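Local coordinates for protein endoglucanase E (Clostridium thermocellum, PDB 2WAO) that is the C-terminal esterase domain of a cellulase, binds cellohexaose and probably deacetylates plant cell-wall polysaccharides, at residues Val45-Gly50 with Gly100-Leu105; Pro214-Ile219 with Asn329-Leu334; His255-Val260 with Tyr292-Pro297. All blocks are in the same frame, centred on the assembly; numbering follows the deposited sequence.

In the fold
From the N terminus, contact 1 comes first: it pairs strands 43-49 and 102-108 and so closes a loop of beta structure within the N-terminal domain, before either of the others opens. The remaining two belong to the esterase domain that follows. Contact 2 opens at strand 216-220 in its parallel sheet and closes only at the C-terminal end of helix 313-331. Contact 3 opens and closes between those two points, joining strands 255-260 and 291-295. Contacts 2 and 3 touch, because strands 216-220 and 255-260 are neighbours: F257 is probably hydrogen-bonded through its backbone to both V217 and I219, and L331 packs on H255. Contact 1 lies about 32 Å from contact 2, centre to centre, across the chain's centre.

Contact 1: residues Val45-Gly50 with Gly100-Leu105; sequences VTIKSG and GEVQFL
V45 reaches F104 at the edge of its ring, CG2 lying near the ring plane 4.3 Å from CD1. Next along this antiparallel pair, T46 O accepts the N-H of L105 at 2.8 Å. T46 CG2, anti to the backbone N, packs against L105 CD1 at 3.9 Å, the two side chains crossing obliquely, while OG1 is bonded to T75 OG1; a threonine thus serves both an apolar neighbour and a polar one. I47 and F104 lie side by side, CG1 4.0 Å from F104 CD1, and I47 CG2 lies 3.9 Å from V102 CG1. K48 and Q103 form the hydrogen-bonded pair, K48 N to Q103 O at 2.9 Å and Q103 N to K48 O at 2.8 Å. Their extended chains suit the more polar face: a water accepts from K48 NZ and donates to Q103 OE1, while D21 takes Q103 NE2. S49 is small enough to sit against V102 CG2, its OG bonded to G51 O. At G50, N donates to E101 O at 2.9 Å. In this galactose-binding-like beta domain strand 43-49 lies between 102-108 and 73-79, and V45, I47, V102 and F104 face F55 and L91 of strands 52-59 and 85-93.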
loop_
_atom_site.group_PDB
_atom_site.type_symbol
_atom_site.label_atom_id
_atom_site.label_comp_id
_atom_site.label_asym_id
_atom_site.label_seq_id
_atom_site.Cartn_x
_atom_site.Cartn_y
_atom_site.Cartn_z
ATOM N N VAL A 45 -0.385 -22.190 7.301
ATOM C CA VAL A 45 -0.794 -21.791 5.960
ATOM C C VAL A 45 0.231 -22.315 4.956
ATOM O O VAL A 45 1.413 -22.410 5.282
ATOM C CB VAL A 45 -0.932 -20.214 5.851
ATOM C CG1 VAL A 45 0.415 -19.531 6.010
ATOM C CG2 VAL A 45 -1.595 -19.785 4.509
ATOM N N THR A 46 -0.225 -22.660 3.758
ATOM C CA THR A 46 0.681 -22.956 2.665
ATOM C C THR A 46 0.678 -21.786 1.695
ATOM O O THR A 46 -0.386 -21.332 1.238
ATOM C CB THR A 46 0.262 -24.258 1.941
ATOM O OG1 THR A 46 0.213 -25.320 2.915
ATOM C CG2 THR A 46 1.268 -24.617 0.853
ATOM N N ILE A 47 1.885 -21.293 1.415
ATOM C CA ILE A 47 2.085 -20.119 0.571
ATOM C C ILE A 47 3.035 -20.454 -0.571
ATOM O O ILE A 47 4.141 -20.991 -0.327
ATOM C CB ILE A 47 2.722 -18.966 1.387
ATOM C CG1 ILE A 47 1.680 -18.422 2.391
ATOM C CG2 ILE A 47 3.244 -17.843 0.410
ATOM C CD1 ILE A 47 2.284 -17.639 3.572
ATOM N N LYS A 48 2.631 -20.107 -1.788
ATOM C CA LYS A 48 3.565 -20.087 -2.914
ATOM C C LYS A 48 3.952 -18.650 -3.239
ATOM O O LYS A 48 3.075 -17.785 -3.331
ATOM C CB LYS A 48 2.946 -20.782 -4.130
ATOM C CG LYS A 48 3.851 -20.777 -5.375
ATOM C CD LYS A 48 3.227 -21.612 -6.478
ATOM C CE LYS A 48 3.791 -21.202 -7.816
ATOM N NZ LYS A 48 2.982 -21.864 -8.851
ATOM N N SER A 49 5.244 -18.397 -3.440
ATOM C CA SER A 49 5.769 -17.052 -3.677
ATOM C C SER A 49 6.731 -17.060 -4.845
ATOM O O SER A 49 7.636 -17.902 -4.902
ATOM C CB SER A 49 6.509 -16.533 -2.425
ATOM O OG SER A 49 6.939 -15.164 -2.672
ATOM N N GLY A 50 6.554 -16.108 -5.752
ATOM C CA GLY A 50 7.412 -15.997 -6.933
ATOM C C GLY A 50 8.800 -15.434 -6.644
ATOM O O GLY A 50 9.757 -15.727 -7.370
ATOM N N GLY A 100 7.121 -10.289 -6.311
ATOM C CA GLY A 100 6.547 -11.507 -6.863
ATOM C C GLY A 100 5.127 -11.726 -6.418
ATOM O O GLY A 100 4.717 -11.254 -5.366
ATOM N N GLU A 101 4.379 -12.477 -7.216
ATOM C CA GLU A 101 3.003 -12.858 -6.854
ATOM C C GLU A 101 3.020 -13.925 -5.795
ATOM O O GLU A 101 3.967 -14.718 -5.706
ATOM C CB GLU A 101 2.238 -13.395 -8.081
ATOM C CG GLU A 101 2.181 -12.363 -9.179
ATOM C CD GLU A 101 1.777 -12.946 -10.532
ATOM O OE1 GLU A 101 1.352 -14.140 -10.559
ATOM O OE2 GLU A 101 1.905 -12.209 -11.554
ATOM N N VAL A 102 1.963 -13.954 -5.000
ATOM C CA VAL A 102 1.845 -14.899 -3.908
ATOM C C VAL A 102 0.489 -15.592 -4.065
ATOM O O VAL A 102 -0.515 -14.937 -4.369
ATOM C CB VAL A 102 1.864 -14.111 -2.591
ATOM C CG1 VAL A 102 1.321 -14.941 -1.352
ATOM C CG2 VAL A 102 3.282 -13.592 -2.360
ATOM N N GLN A 103 0.480 -16.889 -3.829
ATOM C CA GLN A 103 -0.765 -17.661 -3.889
ATOM C C GLN A 103 -0.958 -18.308 -2.522
ATOM O O GLN A 103 -0.012 -18.899 -1.961
ATOM C CB GLN A 103 -0.655 -18.694 -5.013
ATOM C CG GLN A 103 -1.930 -19.533 -5.224
ATOM C CD GLN A 103 -1.877 -20.420 -6.456
ATOM O OE1 GLN A 103 -0.793 -20.902 -6.860
ATOM N NE2 GLN A 103 -3.044 -20.621 -7.091
ATOM N N PHE A 104 -2.173 -18.175 -1.983
ATOM C CA PHE A 104 -2.523 -18.787 -0.721
ATOM C C PHE A 104 -3.155 -20.109 -1.039
ATOM O O PHE A 104 -4.177 -20.175 -1.742
ATOM C CB PHE A 104 -3.421 -17.872 0.150
ATOM C CG PHE A 104 -2.721 -16.619 0.545
ATOM C CD1 PHE A 104 -1.780 -16.636 1.557
ATOM C CD2 PHE A 104 -2.932 -15.445 -0.170
ATOM C CE1 PHE A 104 -1.074 -15.477 1.892
ATOM C CE2 PHE A 104 -2.233 -14.276 0.141
ATOM C CZ PHE A 104 -1.304 -14.295 1.183
ATOM N N LEU A 105 -2.502 -21.168 -0.577
ATOM C CA LEU A 105 -2.926 -22.507 -0.948
ATOM C C LEU A 105 -3.729 -23.239 0.121
ATOM O O LEU A 105 -4.142 -24.366 -0.114
ATOM C CB LEU A 105 -1.734 -23.335 -1.417
ATOM C CG LEU A 105 -1.098 -22.798 -2.690
ATOM C CD1 LEU A 105 0.279 -23.450 -2.781
ATOM C CD2 LEU A 105 -1.947 -23.112 -3.928
HETATM O O HOH W 1 0.522 -20.139 -9.260
HETATM O O HOH W 2 3.233 -17.493 -6.714
#

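Contact 2: residues Pro214-Ile219 with Asn329-Leu334; sequences PQVVVI and NKLGWL
V216 and L331 keep their CA atoms 8.5 Å apart, the closest CA pair between the two segments, which lie on strand 216-220 and at the end of helix 313-331, and no hydrogen bond crosses, so side chains alone bridge the gap. This is a helix packed on the parallel sheet of the alpha/beta/alpha fold of SGNH hydrolases, the superfamily to which GDSL esterases belong.

V216 carries the contact with a single methyl. Its CG2, anti to the carbonyl carbon, touches L331 CD1 at 3.6 Å and W333 CH2 at 3.7 Å; against the indole the two side chains slide past each other in opposite directions. A beta-branched valine suits the strand and offers a short, blunt surface to both partners. L331 also packs on W333, two residues further on: CD2 lies 3.6 Å above its ring plane, offset toward the rim, and also meets Q215 CB at 4.0 Å. G332 is the first residue beyond the helix to leave helical angles, with a positive phi of 64°, which favours glycine, and W333 is the centre of an inverse gamma turn. The buried indole points toward the strand, and I327 of the helix and L166 also touch it while R123 makes a cation-pi contact.

Q215 suits its place because its aliphatic part can pack while its amide bonds to the chain nearby: NE2 donates to E122 O, and OE1 is bonded to K124 N. These two bonds probably fix the rotation of the amide. The glutamine chain is bent at chi2 (90°), its amide plane stands 78° from the ring plane, and OE1 approaches the indole edge near the ring plane, 3.4 Å from W333 CZ2.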
loop_
_atom_site.group_PDB
_atom_site.type_symbol
_atom_site.label_atom_id
_atom_site.label_comp_id
_atom_site.label_asym_id
_atom_site.label_seq_id
_atom_site.Cartn_x
_atom_site.Cartn_y
_atom_site.Cartn_z
ATOM N N PRO A 214 -13.705 2.659 -3.110
ATOM C CA PRO A 214 -13.311 3.355 -1.862
ATOM C C PRO A 214 -14.029 4.730 -1.813
ATOM O O PRO A 214 -14.362 5.297 -2.897
ATOM C CB PRO A 214 -11.792 3.528 -2.057
ATOM C CG PRO A 214 -11.652 3.721 -3.526
ATOM C CD PRO A 214 -12.648 2.759 -4.142
ATOM N N GLN A 215 -14.241 5.256 -0.597
ATOM C CA GLN A 215 -14.740 6.600 -0.422
ATOM C C GLN A 215 -13.565 7.576 -0.480
ATOM O O GLN A 215 -13.778 8.773 -0.628
ATOM C CB GLN A 215 -15.494 6.756 0.913
ATOM C CG GLN A 215 -16.690 5.799 1.065
ATOM C CD GLN A 215 -16.349 4.474 1.710
ATOM O OE1 GLN A 215 -15.243 4.246 2.125
ATOM N NE2 GLN A 215 -17.326 3.589 1.791
ATOM N N VAL A 216 -12.322 7.058 -0.320
ATOM C CA VAL A 216 -11.146 7.934 -0.265
ATOM C C VAL A 216 -10.074 7.314 -1.151
ATOM O O VAL A 216 -9.838 6.112 -1.065
ATOM C CB VAL A 216 -10.541 7.993 1.165
ATOM C CG1 VAL A 216 -9.287 8.888 1.187
ATOM C CG2 VAL A 216 -11.548 8.586 2.134
ATOM N N VAL A 217 -9.403 8.155 -1.941
ATOM C CA VAL A 217 -8.218 7.740 -2.686
ATOM C C VAL A 217 -7.111 8.722 -2.261
ATOM O O VAL A 217 -7.335 9.912 -2.226
ATOM C CB VAL A 217 -8.463 7.779 -4.224
ATOM C CG1 VAL A 217 -7.174 7.397 -5.036
ATOM C CG2 VAL A 217 -9.617 6.838 -4.593
ATOM N N VAL A 218 -5.918 8.204 -1.987
ATOM C CA VAL A 218 -4.745 8.989 -1.628
ATOM C C VAL A 218 -3.683 8.727 -2.696
ATOM O O VAL A 218 -3.314 7.567 -2.955
ATOM C CB VAL A 218 -4.235 8.593 -0.197
ATOM C CG1 VAL A 218 -2.968 9.384 0.187
ATOM C CG2 VAL A 218 -5.335 8.836 0.871
ATOM N N ILE A 219 -3.163 9.805 -3.267
ATOM C CA ILE A 219 -2.159 9.665 -4.313
ATOM C C ILE A 219 -0.873 10.264 -3.763
ATOM O O ILE A 219 -0.866 11.402 -3.319
ATOM C CB ILE A 219 -2.615 10.391 -5.610
ATOM C CG1 ILE A 219 -3.977 9.845 -6.108
ATOM C CG2 ILE A 219 -1.513 10.243 -6.696
ATOM C CD1 ILE A 219 -4.606 10.629 -7.307
ATOM N N ASN A 329 -11.462 15.199 8.771
ATOM C CA ASN A 329 -12.012 16.511 8.444
ATOM C C ASN A 329 -12.978 16.503 7.260
ATOM O O ASN A 329 -14.128 17.006 7.383
ATOM C CB ASN A 329 -10.891 17.502 8.144
ATOM C CG ASN A 329 -11.406 18.935 7.861
ATOM O OD1 ASN A 329 -11.159 19.508 6.789
ATOM N ND2 ASN A 329 -12.067 19.521 8.834
ATOM N N LYS A 330 -12.520 15.974 6.118
ATOM C CA LYS A 330 -13.344 15.966 4.903
ATOM C C LYS A 330 -14.469 14.953 4.911
ATOM O O LYS A 330 -15.514 15.199 4.298
ATOM C CB LYS A 330 -12.512 15.742 3.631
ATOM C CG LYS A 330 -11.380 16.733 3.466
ATOM C CD LYS A 330 -11.858 18.136 3.240
ATOM C CE LYS A 330 -10.619 19.023 3.076
ATOM N NZ LYS A 330 -10.994 20.456 3.100
ATOM N N LEU A 331 -14.234 13.790 5.510
ATOM C CA LEU A 331 -15.190 12.695 5.442
ATOM C C LEU A 331 -16.159 12.703 6.644
ATOM O O LEU A 331 -17.194 12.080 6.582
ATOM C CB LEU A 331 -14.453 11.337 5.330
ATOM C CG LEU A 331 -14.302 11.242 3.797
ATOM C CD1 LEU A 331 -13.016 11.746 3.192
ATOM C CD2 LEU A 331 -14.921 10.051 3.106
ATOM N N GLY A 332 -15.789 13.370 7.728
ATOM C CA GLY A 332 -16.466 13.172 9.016
ATOM C C GLY A 332 -16.304 11.755 9.567
ATOM O O GLY A 332 -17.244 11.204 10.137
ATOM N N TRP A 333 -15.129 11.150 9.344
ATOM C CA TRP A 333 -14.827 9.793 9.791
ATOM C C TRP A 333 -14.200 9.792 11.192
ATOM O O TRP A 333 -13.060 9.368 11.404
ATOM C CB TRP A 333 -13.877 9.143 8.812
ATOM C CG TRP A 333 -14.546 8.497 7.634
ATOM C CD1 TRP A 333 -15.865 8.558 7.294
ATOM C CD2 TRP A 333 -13.889 7.738 6.631
ATOM N NE1 TRP A 333 -16.081 7.837 6.114
ATOM C CE2 TRP A 333 -14.870 7.327 5.703
ATOM C CE3 TRP A 333 -12.549 7.321 6.449
ATOM C CZ2 TRP A 333 -14.554 6.541 4.578
ATOM C CZ3 TRP A 333 -12.233 6.545 5.335
ATOM C CH2 TRP A 333 -13.234 6.167 4.404
ATOM N N LEU A 334 -14.970 10.259 12.150
ATOM C CA LEU A 334 -14.483 10.378 13.529
ATOM C C LEU A 334 -14.676 9.065 14.314
ATOM O O LEU A 334 -15.046 8.034 13.712
ATOM C CB LEU A 334 -15.178 11.557 14.227
ATOM C CG LEU A 334 -15.483 12.888 13.527
ATOM C CD1 LEU A 334 -15.514 13.964 14.580
ATOM C CD2 LEU A 334 -14.498 13.277 12.447
#

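Contact 3: residues His255-Val260 with Tyr292-Pro297; sequences HIFCCV and YFVEFP
Two neighbouring parallel strands meet here at the border of the esterase domain's central sheet, where C258 N donates a hydrogen bond to Y292 O (2.7 Å) and Y292 N one to I256 O (2.8 Å). V294 continues the pattern, giving its N-H to C258 O and taking that of V260, and F296 N closes it on V260 O. The N-to-C directions of the short strand segments differ by 32°, a twist within the parallel pair.

At the start of the pair three aromatic rings gather. H255 ND1 and Y292 OH share a hydrogen bond of 2.8 Å, and the imidazole and phenol meet rim to rim with planes 15° apart. Tyrosine suits this partly exposed end, its ring packing while its hydroxyl binds. Y292 CD2 lies 3.4 Å above one face of F257, offset toward the rim, although the two rings are inclined by 40°.

Strand 255-260, helix 266-285 and strand 291-295 form a beta-alpha-beta unit, and the helix packs on the face bearing C258, V260 and F293. There V260 CG2 meets the edge of the F293 ring, 3.7 Å from CE1. E295, on the same face, extends its chain to a salt bridge with R273 of that helix.

On the other face C259 is compact enough to pack against V294 and F296 of the adjoining segment: SG lies 3.9 Å from V294 CB, and CB 3.6 Å from F296 CE2.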
loop_
_atom_site.group_PDB
_atom_site.type_symbol
_atom_site.label_atom_id
_atom_site.label_comp_id
_atom_site.label_asym_id
_atom_site.label_seq_id
_atom_site.Cartn_x
_atom_site.Cartn_y
_atom_site.Cartn_z
ATOM N N HIS A 255 -13.458 10.901 -2.471
ATOM C CA HIS A 255 -12.656 12.077 -2.085
ATOM C C HIS A 255 -11.203 11.764 -2.435
ATOM O O HIS A 255 -10.663 10.736 -1.974
ATOM C CB HIS A 255 -12.779 12.326 -0.592
ATOM C CG HIS A 255 -14.172 12.681 -0.147
ATOM N ND1 HIS A 255 -14.539 13.978 0.131
ATOM C CD2 HIS A 255 -15.279 11.923 0.048
ATOM C CE1 HIS A 255 -15.810 14.008 0.501
ATOM N NE2 HIS A 255 -16.287 12.770 0.459
ATOM N N ILE A 256 -10.566 12.632 -3.229
ATOM C CA ILE A 256 -9.199 12.310 -3.737
ATOM C C ILE A 256 -8.181 13.246 -3.059
ATOM O O ILE A 256 -8.301 14.488 -3.171
ATOM C CB ILE A 256 -9.100 12.437 -5.289
ATOM C CG1 ILE A 256 -10.116 11.473 -5.958
ATOM C CG2 ILE A 256 -7.627 12.163 -5.799
ATOM C CD1 ILE A 256 -10.234 11.666 -7.512
ATOM N N PHE A 257 -7.182 12.662 -2.392
ATOM C CA PHE A 257 -6.142 13.451 -1.665
ATOM C C PHE A 257 -4.832 13.336 -2.404
ATOM O O PHE A 257 -4.303 12.216 -2.552
ATOM C CB PHE A 257 -6.019 12.926 -0.221
ATOM C CG PHE A 257 -7.212 13.241 0.607
ATOM C CD1 PHE A 257 -7.227 14.394 1.416
ATOM C CD2 PHE A 257 -8.322 12.380 0.610
ATOM C CE1 PHE A 257 -8.344 14.696 2.195
ATOM C CE2 PHE A 257 -9.444 12.687 1.378
ATOM C CZ PHE A 257 -9.461 13.827 2.167
ATOM N N CYS A 258 -4.354 14.466 -2.923
ATOM C CA CYS A 258 -3.094 14.529 -3.709
ATOM C C CYS A 258 -1.947 15.010 -2.819
ATOM O O CYS A 258 -2.018 16.124 -2.250
ATOM C CB CYS A 258 -3.269 15.493 -4.886
ATOM S SG CYS A 258 -4.554 14.950 -6.011
ATOM N N CYS A 259 -0.910 14.195 -2.659
ATOM C CA CYS A 259 0.038 14.424 -1.534
ATOM C C CYS A 259 1.451 14.617 -2.026
ATOM O O CYS A 259 1.867 13.952 -2.972
ATOM C CB CYS A 259 0.037 13.237 -0.551
ATOM S SG CYS A 259 -1.568 12.800 0.111
ATOM N N VAL A 260 2.183 15.534 -1.394
ATOM C CA VAL A 260 3.594 15.726 -1.714
ATOM C C VAL A 260 4.411 15.565 -0.415
ATOM O O VAL A 260 4.051 16.117 0.597
ATOM C CB VAL A 260 3.797 17.144 -2.341
ATOM C CG1 VAL A 260 5.241 17.453 -2.482
ATOM C CG2 VAL A 260 3.131 17.194 -3.751
ATOM N N TYR A 292 -8.263 17.288 -3.151
ATOM C CA TYR A 292 -7.571 18.037 -2.077
ATOM C C TYR A 292 -6.081 17.877 -2.163
ATOM O O TYR A 292 -5.566 16.892 -2.728
ATOM C CB TYR A 292 -7.993 17.535 -0.710
ATOM C CG TYR A 292 -9.495 17.308 -0.589
ATOM C CD1 TYR A 292 -10.393 18.390 -0.571
ATOM C CD2 TYR A 292 -9.993 16.024 -0.487
ATOM C CE1 TYR A 292 -11.807 18.165 -0.430
ATOM C CE2 TYR A 292 -11.401 15.768 -0.367
ATOM C CZ TYR A 292 -12.277 16.862 -0.365
ATOM O OH TYR A 292 -13.621 16.595 -0.238
ATOM N N PHE A 293 -5.395 18.832 -1.549
ATOM C CA PHE A 293 -3.946 18.788 -1.430
ATOM C C PHE A 293 -3.443 18.519 0.007
ATOM O O PHE A 293 -3.980 19.080 0.991
ATOM C CB PHE A 293 -3.334 20.102 -1.938
ATOM C CG PHE A 293 -1.840 20.123 -1.852
ATOM C CD1 PHE A 293 -1.071 19.323 -2.710
ATOM C CD2 PHE A 293 -1.188 20.933 -0.897
ATOM C CE1 PHE A 293 0.312 19.312 -2.656
ATOM C CE2 PHE A 293 0.212 20.931 -0.825
ATOM C CZ PHE A 293 0.971 20.105 -1.705
ATOM N N VAL A 294 -2.411 17.685 0.118
ATOM C CA VAL A 294 -1.756 17.459 1.444
ATOM C C VAL A 294 -0.256 17.468 1.266
ATOM O O VAL A 294 0.276 16.819 0.366
ATOM C CB VAL A 294 -2.172 16.110 2.120
ATOM C CG1 VAL A 294 -1.546 15.950 3.529
ATOM C CG2 VAL A 294 -3.702 15.906 2.108
ATOM N N GLU A 295 0.432 18.253 2.092
ATOM C CA GLU A 295 1.905 18.201 2.101
ATOM C C GLU A 295 2.441 17.612 3.406
ATOM O O GLU A 295 2.102 18.099 4.515
ATOM C CB GLU A 295 2.530 19.570 1.845
ATOM C CG GLU A 295 4.075 19.434 1.814
ATOM C CD GLU A 295 4.817 20.721 1.389
ATOM O OE1 GLU A 295 4.123 21.722 1.024
ATOM O OE2 GLU A 295 6.089 20.674 1.399
ATOM N N PHE A 296 3.245 16.548 3.279
ATOM C CA PHE A 296 4.001 16.012 4.415
ATOM C C PHE A 296 5.310 16.767 4.468
ATOM O O PHE A 296 6.082 16.753 3.497
ATOM C CB PHE A 296 4.238 14.518 4.250
ATOM C CG PHE A 296 2.975 13.721 4.000
ATOM C CD1 PHE A 296 2.061 13.503 5.036
ATOM C CD2 PHE A 296 2.744 13.130 2.750
ATOM C CE1 PHE A 296 0.922 12.723 4.835
ATOM C CE2 PHE A 296 1.613 12.358 2.531
ATOM C CZ PHE A 296 0.697 12.149 3.566
ATOM N N PRO A 297 5.550 17.479 5.576
ATOM C CA PRO A 297 6.779 18.267 5.667
ATOM C C PRO A 297 7.993 17.389 5.423
ATOM O O PRO A 297 8.043 16.218 5.845
ATOM C CB PRO A 297 6.771 18.751 7.133
ATOM C CG PRO A 297 5.318 18.883 7.409
ATOM C CD PRO A 297 4.727 17.633 6.786
#